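PDB 5WTZ: binary enterotoxin of Clostridium perfringens component a from Clostridium perfringens, which probably uses NAD+ to ADP-ribosylate actin, acting as the enzymatic component of a two-part bacterial enterotoxin. Local coordinates for residues A[221-226]-A[381-386]; A[56-59]-A[65-68]; A[362-367]-A[385-390]. One frame throughout, in Å; residues are numbered along the deposited sequence.

Contact 1 of 3, residues A[221-226]-A[381-386]; sequences ISASQW and NEYEVL. With NAD (nicotinamide-adenine-dinucleotide), chain B.
The phenol ring of Tyr383 meets helix 220-237 along one border, where Ala223 and Ser224 offer it their beta carbons. Ser224 CB lies at the ring's edge, near its plane, 4.2 Å from Tyr383 CE2. One residue back along the helix, Ala223 CB approaches obliquely, 4.4 Å from CD2 of Tyr383. No hydrogen bond spans the gap, so the contact is light van der Waals packing. Tyr383 also touches Tyr372 of strand 370-372 and Leu346.

The Glu384 side chain leaves the backbone on a largely different side from Tyr383 and serves the nucleotide rather than the helix. Its CG is anti to the backbone N (chi1 177°), and the extended chain beyond carries the carboxylate to the nicotinamide ribose. There Glu384 OE1 accepts a very short hydrogen bond, 2.5 Å, from the ribose hydroxyl O2D of NAD, and it also lies 3.1 Å from NAD C6N of the nicotinamide ring. The other oxygen, OE2, is hydrogen-bonded to Ser342 OG, a second-shell contact that probably helps fix the carboxylate's rotation. Glu382-Tyr383-Glu384 matches the ExE motif of arginine-modifying ADP-ribosyltransferases, here with its middle residue packed on a helix and its last in the NAD pocket.

Contact 2 of 3, residues A[56-59]-A[65-68]; sequences SIKK and NYEG
The ring of Tyr66 reaches back to the helix it follows, with Lys59 CA approaching obliquely, 4.1 Å from Tyr66 CE2. From its own loop, the backbone N of Gly68 lies over one face, 3.9 Å above the ring plane and displaced toward the rim. Gly68 has a positive phi (66°), a conformation glycine adopts readily, consistent with the close passage of the chain by the ring. At the far end of the ring, Tyr66 OH comes within 4.0 Å of Lys58 CB, so the tyrosine touches two consecutive residues of the helix. With CG anti to the backbone N (chi1 170°), the ring extends from the loop to the helix.

No hydrogen bond joins the two segments directly; their polar ends meet through shared partners. Glu404 takes a hydrogen bond with Tyr66 OH at OE2 and a salt bridge with Lys58 NZ at OE1. The ammonium of Lys58, turned by the bend at its last torsion (chi4 -68°), is also hydrogen-bonded to Tyr402 O. This pairing probably favours the charged forms of both the lysine and the glutamate. On the helix 70-83 side, Asn73 bridges in the same manner, its OD1 bound to Lys59 NZ and its ND2 to Glu67 O. The arrangement is a loop connection between helices 36-61 and 70-83, packed back on the first helix; Tyr66 and Lys58, through Glu404, join the N-terminal ADP-ribosyltransferase-like half to the C-terminal, NAD-binding half.

Contact 3 of 3, residues A[362-367]-A[385-390]; sequences LHLPNG and VLIDHG
Strand 362-364, bearing Leu362 and Leu364, passes strand 385-387, bearing Val385 and Ile387, nearly at right angles (81°), with 11.3 Å between their axes at closest approach. Such a spacing is bridged by side chains alone, and four of them meet end to end. Ile387 sends its longer branch across: CG1 is anti to the carbonyl carbon (chi1 -60°), and the extended arm ends in CD1, which abuts two leucines. Ile387 CD1 is 3.5 Å from Leu362 CD2, a tight methyl contact, and 3.8 Å from Leu364 CD1.

Leu364 uses both its methyls. While CD1 meets the isoleucine, its CD2 reaches Val385 CG1 at 3.7 Å, so the fork of this one leucine spans two side chains of the crossing strand. All four residues are buried and wholly apolar here. Leu420 of strand 411-420 adds to the same packing, touching Leu362, Leu364 and Ile387. Leu386, between the two inward-facing residues, points away from strand 362-364, and its side chain touches helices 240-263 and 272-286. The result is the hydrophobic interior between a five-stranded mixed sheet and a three-stranded antiparallel sheet, whose strands cross almost at right angles here, consistent with the core of the ADP-ribosyltransferase fold.

How the contacts relate
Contacts 1 and 3 end on the same strand, 384-387, and share Val385 and Leu386, although their centres lie 15 Å apart. Both involve the strand that carries Glu384, the residue hydrogen-bonded to NAD: contact 1 packs the residue just before it on a helix, and contact 3 buries the following part of the strand against the larger sheet, with the Val385 side chain about 8 Å from the dinucleotide. Contact 2 belongs to the other transferase-like half, its centre 20 Å from that of contact 1 and 27 Å from that of contact 3. It nonetheless faces the NAD-binding half, with the Tyr66 side chain about 10 Å from that of Arg300, a residue of the dinucleotide site.

Contact 1 of 3, residues A[221-226]-A[381-386]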
# COMPACT_ATOMS: atom_id res chain seq x y z
N ILE A 221 1.67 3.85 -18.50
CA ILE A 221 2.18 5.03 -19.20
C ILE A 221 2.94 5.93 -18.23
O ILE A 221 4.04 6.39 -18.54
CB ILE A 221 1.07 5.83 -19.88
CG1 ILE A 221 0.38 4.98 -20.94
CG2 ILE A 221 1.63 7.09 -20.50
CD1 ILE A 221 -1.07 5.34 -21.16
N SER A 222 2.38 6.16 -17.05
CA SER A 222 3.04 7.00 -16.08
C SER A 222 4.30 6.34 -15.55
O SER A 222 5.31 7.01 -15.30
CB SER A 222 2.10 7.34 -14.92
OG SER A 222 1.06 8.17 -15.38
N ALA A 223 4.25 5.02 -15.38
CA ALA A 223 5.41 4.26 -14.92
C ALA A 223 6.56 4.37 -15.91
O ALA A 223 7.69 4.69 -15.53
CB ALA A 223 5.03 2.81 -14.71
N SER A 224 6.26 4.12 -17.18
CA SER A 224 7.24 4.19 -18.25
C SER A 224 7.86 5.60 -18.34
O SER A 224 9.07 5.74 -18.47
CB SER A 224 6.59 3.78 -19.57
OG SER A 224 7.46 4.02 -20.67
N GLN A 225 7.01 6.62 -18.26
CA GLN A 225 7.46 8.01 -18.30
C GLN A 225 8.39 8.37 -17.14
O GLN A 225 9.40 9.04 -17.35
CB GLN A 225 6.26 8.95 -18.31
CG GLN A 225 5.61 9.07 -19.68
CD GLN A 225 4.32 9.88 -19.66
OE1 GLN A 225 3.54 9.82 -18.71
NE2 GLN A 225 4.09 10.64 -20.73
N TRP A 226 8.03 7.94 -15.94
CA TRP A 226 8.87 8.16 -14.77
C TRP A 226 10.22 7.47 -14.93
O TRP A 226 11.28 8.07 -14.70
CB TRP A 226 8.16 7.67 -13.51
CG TRP A 226 8.90 7.98 -12.24
CD1 TRP A 226 8.79 9.11 -11.47
CD2 TRP A 226 9.87 7.15 -11.59
NE1 TRP A 226 9.64 9.03 -10.39
CE2 TRP A 226 10.31 7.83 -10.44
CE3 TRP A 226 10.41 5.88 -11.87
CZ2 TRP A 226 11.27 7.30 -9.58
CZ3 TRP A 226 11.35 5.36 -11.01
CH2 TRP A 226 11.77 6.07 -9.88
N ASN A 381 7.77 -3.74 -22.28
CA ASN A 381 6.86 -4.50 -21.41
C ASN A 381 7.45 -4.79 -20.03
O ASN A 381 6.81 -5.46 -19.21
CB ASN A 381 6.43 -5.81 -22.09
CG ASN A 381 6.18 -5.64 -23.57
OD1 ASN A 381 5.60 -4.64 -24.01
ND2 ASN A 381 6.64 -6.60 -24.37
N GLU A 382 8.65 -4.29 -19.76
CA GLU A 382 9.25 -4.46 -18.45
C GLU A 382 9.29 -3.11 -17.74
O GLU A 382 9.38 -2.06 -18.38
CB GLU A 382 10.65 -5.07 -18.57
CG GLU A 382 10.70 -6.36 -19.37
CD GLU A 382 10.98 -7.58 -18.52
OE1 GLU A 382 11.41 -8.61 -19.08
OE2 GLU A 382 10.78 -7.51 -17.28
N TYR A 383 9.19 -3.15 -16.41
CA TYR A 383 9.05 -1.94 -15.60
C TYR A 383 9.77 -2.15 -14.28
O TYR A 383 9.23 -1.87 -13.19
CB TYR A 383 7.56 -1.62 -15.37
CG TYR A 383 6.78 -1.54 -16.65
CD1 TYR A 383 6.18 -2.67 -17.20
CD2 TYR A 383 6.67 -0.34 -17.35
CE1 TYR A 383 5.48 -2.60 -18.39
CE2 TYR A 383 5.97 -0.27 -18.55
CZ TYR A 383 5.38 -1.41 -19.06
OH TYR A 383 4.67 -1.35 -20.24
N GLU A 384 11.01 -2.62 -14.38
CA GLU A 384 11.76 -3.10 -13.23
C GLU A 384 12.59 -2.02 -12.55
O GLU A 384 13.32 -1.24 -13.21
CB GLU A 384 12.68 -4.26 -13.62
CG GLU A 384 13.54 -4.75 -12.47
CD GLU A 384 14.17 -6.13 -12.72
OE1 GLU A 384 13.97 -6.71 -13.80
OE2 GLU A 384 14.84 -6.63 -11.80
N VAL A 385 12.50 -1.98 -11.23
CA VAL A 385 13.47 -1.28 -10.41
C VAL A 385 14.30 -2.34 -9.69
O VAL A 385 13.76 -3.16 -8.95
CB VAL A 385 12.81 -0.31 -9.41
CG1 VAL A 385 13.81 0.11 -8.32
CG2 VAL A 385 12.26 0.91 -10.16
N LEU A 386 15.60 -2.33 -9.96
CA LEU A 386 16.53 -3.27 -9.35
C LEU A 386 17.23 -2.61 -8.17
O LEU A 386 17.84 -1.55 -8.30
CB LEU A 386 17.55 -3.75 -10.38
CG LEU A 386 18.58 -4.81 -9.96
CD1 LEU A 386 17.84 -6.08 -9.53
CD2 LEU A 386 19.55 -5.11 -11.09
PA NAD B . 15.29 -14.07 -7.74
O1A NAD B . 16.74 -14.39 -7.98
O2A NAD B . 14.91 -12.90 -6.87
O5B NAD B . 14.54 -15.36 -7.12
C5B NAD B . 14.83 -16.70 -7.53
C4B NAD B . 14.47 -17.65 -6.41
O4B NAD B . 15.31 -17.35 -5.29
C3B NAD B . 13.02 -17.48 -5.95
O3B NAD B . 12.49 -18.78 -5.62
C2B NAD B . 13.14 -16.61 -4.71
O2B NAD B . 12.09 -16.84 -3.77
C1B NAD B . 14.51 -16.99 -4.15
N9A NAD B . 15.10 -15.83 -3.47
C8A NAD B . 15.34 -14.62 -4.00
N7A NAD B . 15.88 -13.78 -3.06
C5A NAD B . 15.95 -14.47 -1.92
C6A NAD B . 16.42 -14.20 -0.54
N6A NAD B . 16.91 -12.99 -0.22
N1A NAD B . 16.31 -15.20 0.37
C2A NAD B . 15.83 -16.41 0.05
N3A NAD B . 15.41 -16.73 -1.19
C4A NAD B . 15.43 -15.81 -2.18
O3 NAD B . 14.62 -13.86 -9.18
PN NAD B . 13.07 -13.83 -9.59
O1N NAD B . 12.44 -12.61 -8.95
O2N NAD B . 12.50 -15.21 -9.38
O5D NAD B . 13.24 -13.60 -11.18
C5D NAD B . 14.00 -12.52 -11.70
C4D NAD B . 13.67 -12.35 -13.18
O4D NAD B . 12.37 -11.77 -13.31
C3D NAD B . 14.62 -11.36 -13.82
O3D NAD B . 14.63 -11.63 -15.23
C2D NAD B . 13.95 -10.03 -13.56
O2D NAD B . 14.30 -9.06 -14.55
C1D NAD B . 12.46 -10.37 -13.56
N1N NAD B . 11.67 -9.65 -12.55
C2N NAD B . 11.04 -10.31 -11.55
C3N NAD B . 10.30 -9.61 -10.60
C7N NAD B . 9.58 -10.31 -9.48
O7N NAD B . 9.97 -11.41 -9.04
N7N NAD B . 8.50 -9.71 -9.01
C4N NAD B . 10.18 -8.22 -10.67
C5N NAD B . 10.83 -7.57 -11.70
C6N NAD B . 11.57 -8.31 -12.62

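Contact 2 of 3, residues A[56-59]-A[65-68]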
# COMPACT_ATOMS: atom_id res chain seq x y z
N SER A 56 -11.30 -3.83 -5.85
CA SER A 56 -10.23 -2.94 -6.30
C SER A 56 -8.87 -3.59 -6.07
O SER A 56 -7.96 -3.42 -6.87
CB SER A 56 -10.28 -1.59 -5.58
OG SER A 56 -9.82 -1.70 -4.25
N ILE A 57 -8.76 -4.35 -4.99
CA ILE A 57 -7.53 -5.07 -4.66
C ILE A 57 -7.27 -6.23 -5.63
O ILE A 57 -6.16 -6.32 -6.20
CB ILE A 57 -7.58 -5.58 -3.21
CG1 ILE A 57 -7.54 -4.37 -2.27
CG2 ILE A 57 -6.43 -6.53 -2.94
CD1 ILE A 57 -7.67 -4.70 -0.78
N LYS A 58 -8.27 -7.09 -5.81
CA LYS A 58 -8.23 -8.17 -6.81
C LYS A 58 -7.76 -7.65 -8.16
O LYS A 58 -6.85 -8.20 -8.79
CB LYS A 58 -9.62 -8.80 -6.99
CG LYS A 58 -10.12 -9.66 -5.84
CD LYS A 58 -11.57 -10.06 -6.09
CE LYS A 58 -12.11 -10.94 -4.98
NZ LYS A 58 -11.44 -12.27 -4.98
N LYS A 59 -8.40 -6.56 -8.61
CA LYS A 59 -8.20 -6.07 -9.96
C LYS A 59 -6.79 -5.54 -10.16
O LYS A 59 -6.14 -5.85 -11.15
CB LYS A 59 -9.21 -4.98 -10.28
CG LYS A 59 -9.15 -4.49 -11.72
CD LYS A 59 -9.96 -3.22 -11.89
CE LYS A 59 -9.85 -2.66 -13.31
NZ LYS A 59 -10.21 -3.68 -14.33
N ASN A 65 -4.64 -9.67 -18.55
CA ASN A 65 -5.87 -9.85 -19.30
C ASN A 65 -6.93 -10.54 -18.47
O ASN A 65 -7.78 -11.26 -18.97
CB ASN A 65 -5.62 -10.61 -20.60
CG ASN A 65 -4.74 -9.83 -21.56
OD1 ASN A 65 -3.84 -10.38 -22.19
ND2 ASN A 65 -4.96 -8.52 -21.62
N TYR A 66 -6.84 -10.30 -17.17
CA TYR A 66 -7.91 -10.54 -16.24
C TYR A 66 -9.01 -9.52 -16.53
O TYR A 66 -8.78 -8.31 -16.39
CB TYR A 66 -7.37 -10.40 -14.82
CG TYR A 66 -8.36 -10.37 -13.69
CD1 TYR A 66 -8.68 -11.53 -13.01
CD2 TYR A 66 -8.90 -9.17 -13.24
CE1 TYR A 66 -9.55 -11.51 -11.94
CE2 TYR A 66 -9.77 -9.14 -12.16
CZ TYR A 66 -10.09 -10.31 -11.52
OH TYR A 66 -10.96 -10.29 -10.45
N GLU A 67 -10.18 -9.97 -16.96
CA GLU A 67 -11.22 -9.02 -17.31
C GLU A 67 -12.20 -8.79 -16.16
O GLU A 67 -12.91 -7.78 -16.14
CB GLU A 67 -11.98 -9.44 -18.56
CG GLU A 67 -12.32 -8.24 -19.45
CD GLU A 67 -13.35 -8.55 -20.52
OE1 GLU A 67 -13.63 -9.75 -20.75
OE2 GLU A 67 -13.88 -7.59 -21.12
N GLY A 68 -12.23 -9.72 -15.21
CA GLY A 68 -12.93 -9.50 -13.95
C GLY A 68 -14.44 -9.38 -14.07
O GLY A 68 -15.07 -10.12 -14.82

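Contact 3 of 3, residues A[362-367]-A[385-390]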
# COMPACT_ATOMS: atom_id res chain seq x y z
N LEU A 362 6.44 -2.51 -1.58
CA LEU A 362 7.61 -1.90 -0.94
C LEU A 362 7.63 -0.39 -1.06
O LEU A 362 7.57 0.16 -2.17
CB LEU A 362 8.88 -2.48 -1.55
CG LEU A 362 10.21 -1.97 -0.98
CD1 LEU A 362 10.43 -2.40 0.52
CD2 LEU A 362 11.36 -2.40 -1.90
N HIS A 363 7.74 0.28 0.08
CA HIS A 363 7.99 1.72 0.14
C HIS A 363 9.48 1.93 -0.04
O HIS A 363 10.26 1.63 0.87
CB HIS A 363 7.51 2.31 1.46
CG HIS A 363 7.72 3.79 1.58
ND1 HIS A 363 7.66 4.46 2.78
CD2 HIS A 363 7.99 4.73 0.64
CE1 HIS A 363 7.89 5.75 2.58
NE2 HIS A 363 8.10 5.94 1.29
N LEU A 364 9.87 2.41 -1.22
CA LEU A 364 11.27 2.59 -1.62
C LEU A 364 11.66 4.06 -1.46
O LEU A 364 11.25 4.90 -2.27
CB LEU A 364 11.46 2.13 -3.07
CG LEU A 364 12.87 2.14 -3.67
CD1 LEU A 364 13.79 1.27 -2.82
CD2 LEU A 364 12.86 1.63 -5.11
N PRO A 365 12.45 4.38 -0.43
CA PRO A 365 12.69 5.80 -0.13
C PRO A 365 13.60 6.52 -1.13
O PRO A 365 14.49 5.92 -1.75
CB PRO A 365 13.36 5.76 1.25
CG PRO A 365 13.07 4.41 1.80
CD PRO A 365 12.99 3.50 0.62
N ASN A 366 13.33 7.81 -1.28
CA ASN A 366 14.29 8.78 -1.79
C ASN A 366 15.69 8.44 -1.27
O ASN A 366 15.86 8.27 -0.07
CB ASN A 366 13.88 10.19 -1.34
CG ASN A 366 14.72 11.28 -1.94
OD1 ASN A 366 15.90 11.11 -2.22
ND2 ASN A 366 14.10 12.46 -2.11
N GLY A 367 16.67 8.32 -2.16
CA GLY A 367 18.04 8.09 -1.74
C GLY A 367 18.51 6.65 -1.77
O GLY A 367 19.71 6.38 -1.59
N VAL A 385 12.50 -1.98 -11.23
CA VAL A 385 13.47 -1.28 -10.41
C VAL A 385 14.30 -2.34 -9.69
O VAL A 385 13.76 -3.16 -8.95
CB VAL A 385 12.81 -0.31 -9.41
CG1 VAL A 385 13.81 0.11 -8.32
CG2 VAL A 385 12.26 0.91 -10.16
N LEU A 386 15.60 -2.33 -9.96
CA LEU A 386 16.53 -3.27 -9.35
C LEU A 386 17.23 -2.61 -8.17
O LEU A 386 17.84 -1.55 -8.30
CB LEU A 386 17.55 -3.75 -10.38
CG LEU A 386 18.58 -4.81 -9.96
CD1 LEU A 386 17.84 -6.08 -9.53
CD2 LEU A 386 19.55 -5.11 -11.09
N ILE A 387 17.14 -3.24 -7.00
CA ILE A 387 17.65 -2.66 -5.76
C ILE A 387 18.98 -3.32 -5.39
O ILE A 387 19.12 -4.54 -5.57
CB ILE A 387 16.59 -2.82 -4.62
CG1 ILE A 387 15.30 -2.10 -5.02
CG2 ILE A 387 17.11 -2.31 -3.28
CD1 ILE A 387 14.10 -2.35 -4.08
N ASP A 388 19.94 -2.53 -4.89
CA ASP A 388 21.25 -3.01 -4.49
C ASP A 388 21.15 -4.08 -3.40
O ASP A 388 20.19 -4.12 -2.62
CB ASP A 388 22.14 -1.83 -4.03
CG ASP A 388 23.64 -2.13 -4.12
OD1 ASP A 388 24.05 -3.16 -4.73
OD2 ASP A 388 24.44 -1.33 -3.58
N HIS A 389 22.13 -4.97 -3.36
CA HIS A 389 22.15 -5.99 -2.31
C HIS A 389 22.42 -5.36 -0.94
O HIS A 389 23.01 -4.28 -0.84
CB HIS A 389 23.19 -7.06 -2.63
CG HIS A 389 24.60 -6.57 -2.60
ND1 HIS A 389 25.47 -6.88 -1.59
CD2 HIS A 389 25.28 -5.78 -3.46
CE1 HIS A 389 26.65 -6.32 -1.83
NE2 HIS A 389 26.56 -5.65 -2.96
N GLY A 390 21.97 -6.03 0.12
CA GLY A 390 22.40 -5.66 1.46
C GLY A 390 21.52 -4.67 2.20
O GLY A 390 21.94 -4.12 3.21